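Side-chain contacts in Pre-mRNA-splicing factor 38 (Chaetomium thermophilum, PDB 5F5T), which is probably required for pre-mRNA splicing as a PRP38-family component of the spliceosome in the nucleus: residues A[44-49]-A[91-96]; A[97-102]-A[124-129]; A[164-169]-A[175-180]. All blocks are in the same frame, centred on the assembly; numbering follows the deposited sequence.

Contact 1: A[44-49]-A[91-96]; sequences ERIVES and LAFKLL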
# COMPACT_ATOMS: atom_id res chain seq x y z
N GLU A 44 10.13 18.98 -4.70
CA GLU A 44 11.13 19.72 -5.45
C GLU A 44 11.71 18.85 -6.56
O GLU A 44 11.75 19.26 -7.72
CB GLU A 44 12.26 20.20 -4.54
CG GLU A 44 11.82 21.16 -3.44
CD GLU A 44 12.92 21.43 -2.43
OE1 GLU A 44 14.09 21.12 -2.73
OE2 GLU A 44 12.61 21.94 -1.34
N ARG A 45 12.13 17.64 -6.21
CA ARG A 45 12.72 16.72 -7.19
C ARG A 45 11.76 16.47 -8.35
O ARG A 45 12.18 16.39 -9.50
CB ARG A 45 13.09 15.39 -6.54
CG ARG A 45 14.06 15.49 -5.37
CD ARG A 45 15.32 16.25 -5.76
NE ARG A 45 15.99 15.63 -6.89
CZ ARG A 45 16.65 16.30 -7.83
NH1 ARG A 45 16.73 17.63 -7.77
NH2 ARG A 45 17.23 15.65 -8.83
N ILE A 46 10.47 16.36 -8.03
CA ILE A 46 9.45 16.15 -9.05
C ILE A 46 9.22 17.35 -9.95
O ILE A 46 9.29 17.23 -11.17
CB ILE A 46 8.10 15.76 -8.41
CG1 ILE A 46 8.20 14.39 -7.76
CG2 ILE A 46 7.00 15.74 -9.45
CD1 ILE A 46 6.93 13.97 -7.11
N VAL A 47 8.95 18.52 -9.37
CA VAL A 47 8.55 19.67 -10.17
C VAL A 47 9.71 20.17 -11.04
O VAL A 47 9.49 20.76 -12.10
CB VAL A 47 8.03 20.83 -9.29
CG1 VAL A 47 6.77 20.41 -8.55
CG2 VAL A 47 9.10 21.31 -8.32
N GLU A 48 10.93 19.93 -10.58
CA GLU A 48 12.13 20.24 -11.36
C GLU A 48 12.39 19.21 -12.47
O GLU A 48 13.12 19.49 -13.42
CB GLU A 48 13.33 20.35 -10.42
CG GLU A 48 13.29 21.61 -9.55
CD GLU A 48 14.17 21.51 -8.32
OE1 GLU A 48 14.66 20.41 -8.01
OE2 GLU A 48 14.36 22.55 -7.65
N SER A 49 11.81 18.02 -12.33
CA SER A 49 12.10 16.91 -13.23
C SER A 49 11.62 17.17 -14.65
O SER A 49 10.64 17.88 -14.87
CB SER A 49 11.47 15.61 -12.73
OG SER A 49 10.07 15.60 -12.95
N LEU A 91 3.23 11.24 -11.47
CA LEU A 91 1.81 11.14 -11.74
C LEU A 91 1.02 11.05 -10.45
O LEU A 91 -0.10 11.56 -10.37
CB LEU A 91 1.52 9.94 -12.64
CG LEU A 91 1.96 10.17 -14.09
CD1 LEU A 91 1.69 8.96 -14.96
CD2 LEU A 91 1.24 11.39 -14.65
N ALA A 92 1.59 10.41 -9.44
CA ALA A 92 0.94 10.38 -8.13
C ALA A 92 0.81 11.80 -7.58
O ALA A 92 -0.25 12.19 -7.08
CB ALA A 92 1.72 9.51 -7.17
N PHE A 93 1.88 12.58 -7.71
CA PHE A 93 1.88 13.95 -7.23
C PHE A 93 0.86 14.78 -8.00
O PHE A 93 0.15 15.60 -7.42
CB PHE A 93 3.27 14.57 -7.36
CG PHE A 93 3.37 15.96 -6.78
CD1 PHE A 93 3.31 16.16 -5.41
CD2 PHE A 93 3.52 17.06 -7.61
CE1 PHE A 93 3.41 17.43 -4.87
CE2 PHE A 93 3.62 18.34 -7.08
CZ PHE A 93 3.56 18.52 -5.71
N LYS A 94 0.79 14.53 -9.30
CA LYS A 94 -0.19 15.22 -10.13
C LYS A 94 -1.61 14.87 -9.71
O LYS A 94 -2.48 15.72 -9.72
CB LYS A 94 0.01 14.87 -11.60
CG LYS A 94 -0.91 15.63 -12.53
CD LYS A 94 -0.94 17.11 -12.20
CE LYS A 94 -0.05 17.90 -13.14
NZ LYS A 94 -0.42 19.35 -13.17
N LEU A 95 -1.82 13.62 -9.32
CA LEU A 95 -3.13 13.20 -8.82
C LEU A 95 -3.44 13.93 -7.53
O LEU A 95 -4.58 14.33 -7.29
CB LEU A 95 -3.17 11.69 -8.61
CG LEU A 95 -3.58 10.87 -9.84
CD1 LEU A 95 -3.64 9.39 -9.49
CD2 LEU A 95 -4.91 11.34 -10.41
N LEU A 96 -2.43 14.10 -6.69
CA LEU A 96 -2.59 14.89 -5.47
C LEU A 96 -3.02 16.31 -5.81
O LEU A 96 -3.87 16.89 -5.14
CB LEU A 96 -1.29 14.91 -4.66
CG LEU A 96 -0.90 13.63 -3.93
CD1 LEU A 96 0.45 13.79 -3.26
CD2 LEU A 96 -1.96 13.25 -2.91
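Ile46 lays the end of its side chain over the root of Phe93, its CD1 coming to 3.7 Å from Phe93 CB and to 4.1 Å from Phe93 CG. This is helix-to-helix packing within the largely helical PRP38-family domain, joining the last turn of helix 40-48 to the middle of helix 87-98. The backbones stay well apart, with 8.1 Å between Ile46 CA and Phe93 CA, and side chains fill the interval. With CD1 anti to CA (chi2 179°), the longer branch of Ile46 is extended and brings its methyl to Phe93, while the other branch, CG2, comes to 4.2 Å from Phe93 CD2. The next residue, Val47, continues the apolar patch along the ring: its CG1 stands 4.0 Å from Phe93 CE2. Both aliphatic groups approach the ring at a slant. On the other helix, CG of Phe93 lies anti to its backbone N (chi1 -175°), which carries the aromatic group out toward helix 40-48. The ring also meets that of Trp52 in the following helix 50-55, the planes steeply inclined, and Ile46 rests in addition on Leu89 and Cys90, one helical turn before Phe93. No hydrogen bond crosses between the two segments, so the join is purely apolar.

The polar groups of 44-49 find their partners outside the apolar patch. Arg45 NH1 pairs with Glu48 OE1 at 3.5 Å, and Arg45 NE is bonded to the carbonyl of Gln83. Ser49 is the N-cap of helix 50-55, its OG taking the backbone N-H of Trp52; the same hydroxyl donates to Ile46 O in the carbonyl plane, on a lone pair, at a C=O...OG angle of 141°, and that oxygen also accepts from Ser49 N.

Contact 2: A[97-102]-A[124-129]; sequences QLAPGD and AFYIRL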
# COMPACT_ATOMS: atom_id res chain seq x y z
N GLN A 97 -2.44 16.85 -6.88
CA GLN A 97 -2.80 18.19 -7.36
C GLN A 97 -4.25 18.25 -7.84
O GLN A 97 -5.01 19.14 -7.47
CB GLN A 97 -1.85 18.61 -8.48
CG GLN A 97 -1.81 20.10 -8.74
CD GLN A 97 -0.92 20.45 -9.92
OE1 GLN A 97 0.01 19.71 -10.25
NE2 GLN A 97 -1.21 21.58 -10.56
N LEU A 98 -4.63 17.29 -8.68
CA LEU A 98 -5.93 17.26 -9.33
C LEU A 98 -7.05 16.90 -8.36
O LEU A 98 -8.21 17.24 -8.60
CB LEU A 98 -5.92 16.26 -10.49
CG LEU A 98 -4.96 16.55 -11.64
CD1 LEU A 98 -5.18 15.54 -12.76
CD2 LEU A 98 -5.18 17.97 -12.15
N ALA A 99 -6.70 16.20 -7.29
CA ALA A 99 -7.65 15.77 -6.27
C ALA A 99 -8.89 15.10 -6.87
O ALA A 99 -10.01 15.59 -6.68
CB ALA A 99 -8.06 16.95 -5.41
N PRO A 100 -8.71 13.99 -7.61
CA PRO A 100 -9.83 13.39 -8.33
C PRO A 100 -10.87 12.82 -7.37
O PRO A 100 -10.54 12.49 -6.23
CB PRO A 100 -9.17 12.28 -9.14
CG PRO A 100 -7.98 11.89 -8.32
CD PRO A 100 -7.48 13.18 -7.72
N GLY A 101 -12.11 12.68 -7.84
CA GLY A 101 -13.20 12.23 -7.00
C GLY A 101 -13.37 10.72 -7.06
O GLY A 101 -12.64 10.04 -7.77
N ASP A 102 -14.35 10.21 -6.31
CA ASP A 102 -14.53 8.78 -6.16
C ASP A 102 -14.85 8.08 -7.48
O ASP A 102 -14.46 6.94 -7.69
CB ASP A 102 -15.64 8.49 -5.14
CG ASP A 102 -15.16 8.67 -3.71
OD1 ASP A 102 -14.16 9.39 -3.50
OD2 ASP A 102 -15.80 8.10 -2.80
N ALA A 124 -4.15 2.67 -6.34
CA ALA A 124 -4.02 2.09 -5.01
C ALA A 124 -3.09 2.95 -4.15
O ALA A 124 -3.38 3.20 -2.98
CB ALA A 124 -3.50 0.67 -5.09
N PHE A 125 -2.00 3.41 -4.75
CA PHE A 125 -1.04 4.28 -4.06
C PHE A 125 -1.75 5.54 -3.59
O PHE A 125 -1.69 5.90 -2.41
CB PHE A 125 0.12 4.62 -4.99
CG PHE A 125 1.24 5.37 -4.32
CD1 PHE A 125 1.62 5.09 -3.02
CD2 PHE A 125 1.93 6.37 -5.00
CE1 PHE A 125 2.66 5.77 -2.41
CE2 PHE A 125 2.97 7.06 -4.40
CZ PHE A 125 3.33 6.76 -3.10
N TYR A 126 -2.47 6.18 -4.51
CA TYR A 126 -3.17 7.42 -4.23
C TYR A 126 -4.23 7.23 -3.14
O TYR A 126 -4.42 8.09 -2.29
CB TYR A 126 -3.82 7.96 -5.51
CG TYR A 126 -4.51 9.30 -5.31
CD1 TYR A 126 -3.77 10.47 -5.29
CD2 TYR A 126 -5.88 9.38 -5.13
CE1 TYR A 126 -4.39 11.69 -5.10
CE2 TYR A 126 -6.50 10.59 -4.94
CZ TYR A 126 -5.75 11.75 -4.93
OH TYR A 126 -6.37 12.96 -4.74
N ILE A 127 -4.91 6.09 -3.19
CA ILE A 127 -5.92 5.77 -2.20
C ILE A 127 -5.28 5.64 -0.82
O ILE A 127 -5.78 6.18 0.16
CB ILE A 127 -6.68 4.48 -2.56
CG1 ILE A 127 -7.64 4.74 -3.72
CG2 ILE A 127 -7.45 3.95 -1.35
CD1 ILE A 127 -8.51 3.56 -4.09
N ARG A 128 -4.15 4.93 -0.76
CA ARG A 128 -3.43 4.77 0.50
C ARG A 128 -3.00 6.13 1.04
O ARG A 128 -2.99 6.36 2.25
CB ARG A 128 -2.21 3.86 0.32
CG ARG A 128 -1.31 3.80 1.54
CD ARG A 128 -2.00 3.05 2.66
NE ARG A 128 -1.18 2.93 3.87
CZ ARG A 128 -0.96 3.92 4.73
NH1 ARG A 128 -1.49 5.12 4.53
NH2 ARG A 128 -0.20 3.71 5.79
N LEU A 129 -2.63 7.03 0.14
CA LEU A 129 -2.21 8.37 0.51
C LEU A 129 -3.35 9.24 1.04
O LEU A 129 -3.16 10.01 1.98
CB LEU A 129 -1.55 9.07 -0.68
CG LEU A 129 -0.22 8.49 -1.14
CD1 LEU A 129 0.31 9.26 -2.34
CD2 LEU A 129 0.79 8.49 -0.00
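The short connection that follows helix 87-98 is packed here against helix 117-130, with Tyr126 bridging from one helix of the PRP38-family domain to the link that follows another. Ala99 is the residue at which helix 87-98 gives up its helical conformation, through a positive phi of 49°, and Gly101 already occupies the N-cap position of helix 102-115, leaving Pro100 in the middle of a very short link between the two helices. The phenol meets this link with its outer half. Tyr126 OH lies 3.2 Å from Pro100 CD and 3.4 Å from Ala99 CA, while CZ of Tyr126 is 3.6 Å from Pro100 CD. One carbon further round the pyrrolidine, Pro100 CG comes to 3.9 Å from Tyr126 CE2. The two side chains advance from opposite directions, and the proline meets the aromatic ring obliquely. With CG of Tyr126 anti to its backbone N (chi1 -177°), the ring extends from its helix far enough to span the 9.7 Å between Tyr126 CA and Ala99 CA. Along its CE1 side the ring also packs on Leu95 and Leu96 of helix 87-98, and Leu95 also rests on Pro100. Replacing Tyr126 with an alanine would probably open a gap between helix 117-130 and the link, leaving Pro100 without the aromatic surface it packs on. Across these segments the join contains no hydrogen bond: it depends on van der Waals fit between the pyrrolidine ring of a proline and a flat phenol, and therefore on shape more than on charge.

Contact 3: A[164-169]-A[175-180]; sequences DEFIDD and RVCSTS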
# COMPACT_ATOMS: atom_id res chain seq x y z
N ASP A 164 -0.09 -7.96 -5.78
CA ASP A 164 -0.52 -8.32 -4.44
C ASP A 164 0.55 -7.95 -3.42
O ASP A 164 0.24 -7.57 -2.29
CB ASP A 164 -0.86 -9.81 -4.35
CG ASP A 164 0.26 -10.70 -4.84
OD1 ASP A 164 0.64 -10.59 -6.02
OD2 ASP A 164 0.74 -11.54 -4.04
N GLU A 165 1.81 -8.03 -3.84
CA GLU A 165 2.92 -7.63 -2.99
C GLU A 165 2.97 -6.11 -2.80
O GLU A 165 3.28 -5.62 -1.72
CB GLU A 165 4.24 -8.13 -3.56
CG GLU A 165 4.70 -9.45 -2.98
CD GLU A 165 6.14 -9.77 -3.34
OE1 GLU A 165 6.73 -9.03 -4.15
OE2 GLU A 165 6.68 -10.76 -2.81
N PHE A 166 2.66 -5.38 -3.86
CA PHE A 166 2.60 -3.92 -3.79
C PHE A 166 1.47 -3.46 -2.87
O PHE A 166 1.65 -2.56 -2.05
CB PHE A 166 2.44 -3.34 -5.20
CG PHE A 166 2.52 -1.84 -5.25
CD1 PHE A 166 3.69 -1.18 -4.93
CD2 PHE A 166 1.41 -1.09 -5.61
CE1 PHE A 166 3.76 0.20 -4.98
CE2 PHE A 166 1.47 0.29 -5.65
CZ PHE A 166 2.65 0.93 -5.34
N ILE A 167 0.30 -4.09 -3.02
CA ILE A 167 -0.85 -3.80 -2.18
C ILE A 167 -0.54 -4.10 -0.72
O ILE A 167 -0.82 -3.29 0.16
CB ILE A 167 -2.09 -4.62 -2.60
CG1 ILE A 167 -2.52 -4.24 -4.01
CG2 ILE A 167 -3.23 -4.40 -1.62
CD1 ILE A 167 -2.87 -2.79 -4.17
N ASP A 168 0.06 -5.27 -0.49
CA ASP A 168 0.43 -5.67 0.86
C ASP A 168 1.42 -4.67 1.45
O ASP A 168 1.35 -4.36 2.64
CB ASP A 168 1.04 -7.08 0.85
CG ASP A 168 1.14 -7.68 2.24
OD1 ASP A 168 0.18 -7.53 3.03
OD2 ASP A 168 2.19 -8.29 2.55
N ASP A 169 2.33 -4.17 0.62
CA ASP A 169 3.27 -3.14 1.05
C ASP A 169 2.55 -1.86 1.46
O ASP A 169 2.87 -1.26 2.48
CB ASP A 169 4.28 -2.83 -0.05
CG ASP A 169 5.41 -3.85 -0.10
OD1 ASP A 169 5.43 -4.76 0.75
OD2 ASP A 169 6.29 -3.72 -0.98
N ARG A 175 6.69 3.40 4.69
CA ARG A 175 7.23 4.17 3.58
C ARG A 175 7.22 3.37 2.27
O ARG A 175 7.79 2.28 2.19
CB ARG A 175 8.65 4.63 3.90
CG ARG A 175 9.18 5.71 2.98
CD ARG A 175 10.34 6.45 3.62
NE ARG A 175 10.50 7.79 3.05
CZ ARG A 175 11.37 8.09 2.10
NH1 ARG A 175 12.15 7.15 1.59
NH2 ARG A 175 11.45 9.33 1.64
N VAL A 176 6.57 3.93 1.26
CA VAL A 176 6.48 3.31 -0.06
C VAL A 176 6.72 4.34 -1.15
O VAL A 176 6.11 5.41 -1.13
CB VAL A 176 5.10 2.64 -0.26
CG1 VAL A 176 4.88 2.28 -1.73
CG2 VAL A 176 4.98 1.41 0.62
N CYS A 177 7.60 4.02 -2.10
CA CYS A 177 7.91 4.90 -3.22
C CYS A 177 8.40 6.26 -2.75
O CYS A 177 7.92 7.29 -3.21
CB CYS A 177 6.69 5.08 -4.12
SG CYS A 177 6.35 3.67 -5.19
N SER A 178 9.32 6.24 -1.79
CA SER A 178 9.98 7.45 -1.31
C SER A 178 8.96 8.38 -0.66
O SER A 178 9.22 9.58 -0.49
CB SER A 178 10.70 8.17 -2.45
OG SER A 178 11.93 7.53 -2.76
N THR A 179 7.82 7.83 -0.27
CA THR A 179 6.76 8.61 0.34
C THR A 179 6.35 8.02 1.68
O THR A 179 6.09 6.82 1.79
CB THR A 179 5.52 8.66 -0.58
OG1 THR A 179 5.88 9.27 -1.83
CG2 THR A 179 4.39 9.46 0.07
N SER A 180 6.24 8.88 2.69
CA SER A 180 5.74 8.45 3.99
C SER A 180 4.22 8.44 3.93
O SER A 180 3.60 9.44 3.57
CB SER A 180 6.24 9.37 5.10
OG SER A 180 7.60 9.13 5.38
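Residues 175-180 form a small hairpin of two short, weakly bonded strands that turns through a type I' beta turn from Val176 to Thr179 and sits beside helix 163-172, the nearest pair of CA atoms, Val176 CA and Asp169 CA, being 7.3 Å apart. Cys177 and Ser178 both have positive phi, as this turn type requires. The hairpin is closed by two backbone bonds, from Val176 N to Thr179 O at 3.0 Å and from Thr179 N back to Val176 O at 3.1 Å. Thr179 OG1 adds a bond to Cys177 O, reaching it from above the carbonyl plane, 50° out of it.

Val176 points toward the helix and divides its two methyl groups between neighbours one turn apart. CG1, anti to the backbone N (chi1 167°), approaches Phe166 CE1 obliquely at 4.0 Å; CG2 lies 3.9 Å from the carbonyl O of Asp169 and 4.3 Å from Asp169 CB. The sulfur of Cys177 comes to the same phenylalanine from another side: SG is at the ring edge, near its plane, 4.3 Å from Phe166 CE1. Phe88 of helix 87-98 touches both Phe166 and Cys177, and Thr179 packs on Phe125 and Leu129, which wedges the hairpin among three helices of the PRP38-family domain.

Helix 163-172 has a second, polar character. Asp164 and Asp168 form salt bridges with basic side chains of another protein chain, while Phe166 serves the interior. The chemistry is accordingly divided along one helix: van der Waals packing, mostly of carbon and sulfur and without any hydrogen bond between the segments, joins it to the hairpin, and carboxylates make its charged link to the partner protein.

From the N terminus, contact 1 closes a span of 41 residues, from helix 40-48 to helix 87-98. That helix runs directly into contact 2, whose span of 21 residues, nearly all helical, returns the chain through helix 117-130. Contact 3 follows as a local closure, from helix 163-172 to the hairpin just after it. The three lie in series, neither nested nor crossed. Contacts 1 and 2 share helix 87-98 and touch where Ala92 packs against Phe125. Contacts 2 and 3 touch through Ala124 and Ile167, so helix 117-130 lies between. Contacts 1 and 3, with centres about 17 Å apart, do not touch.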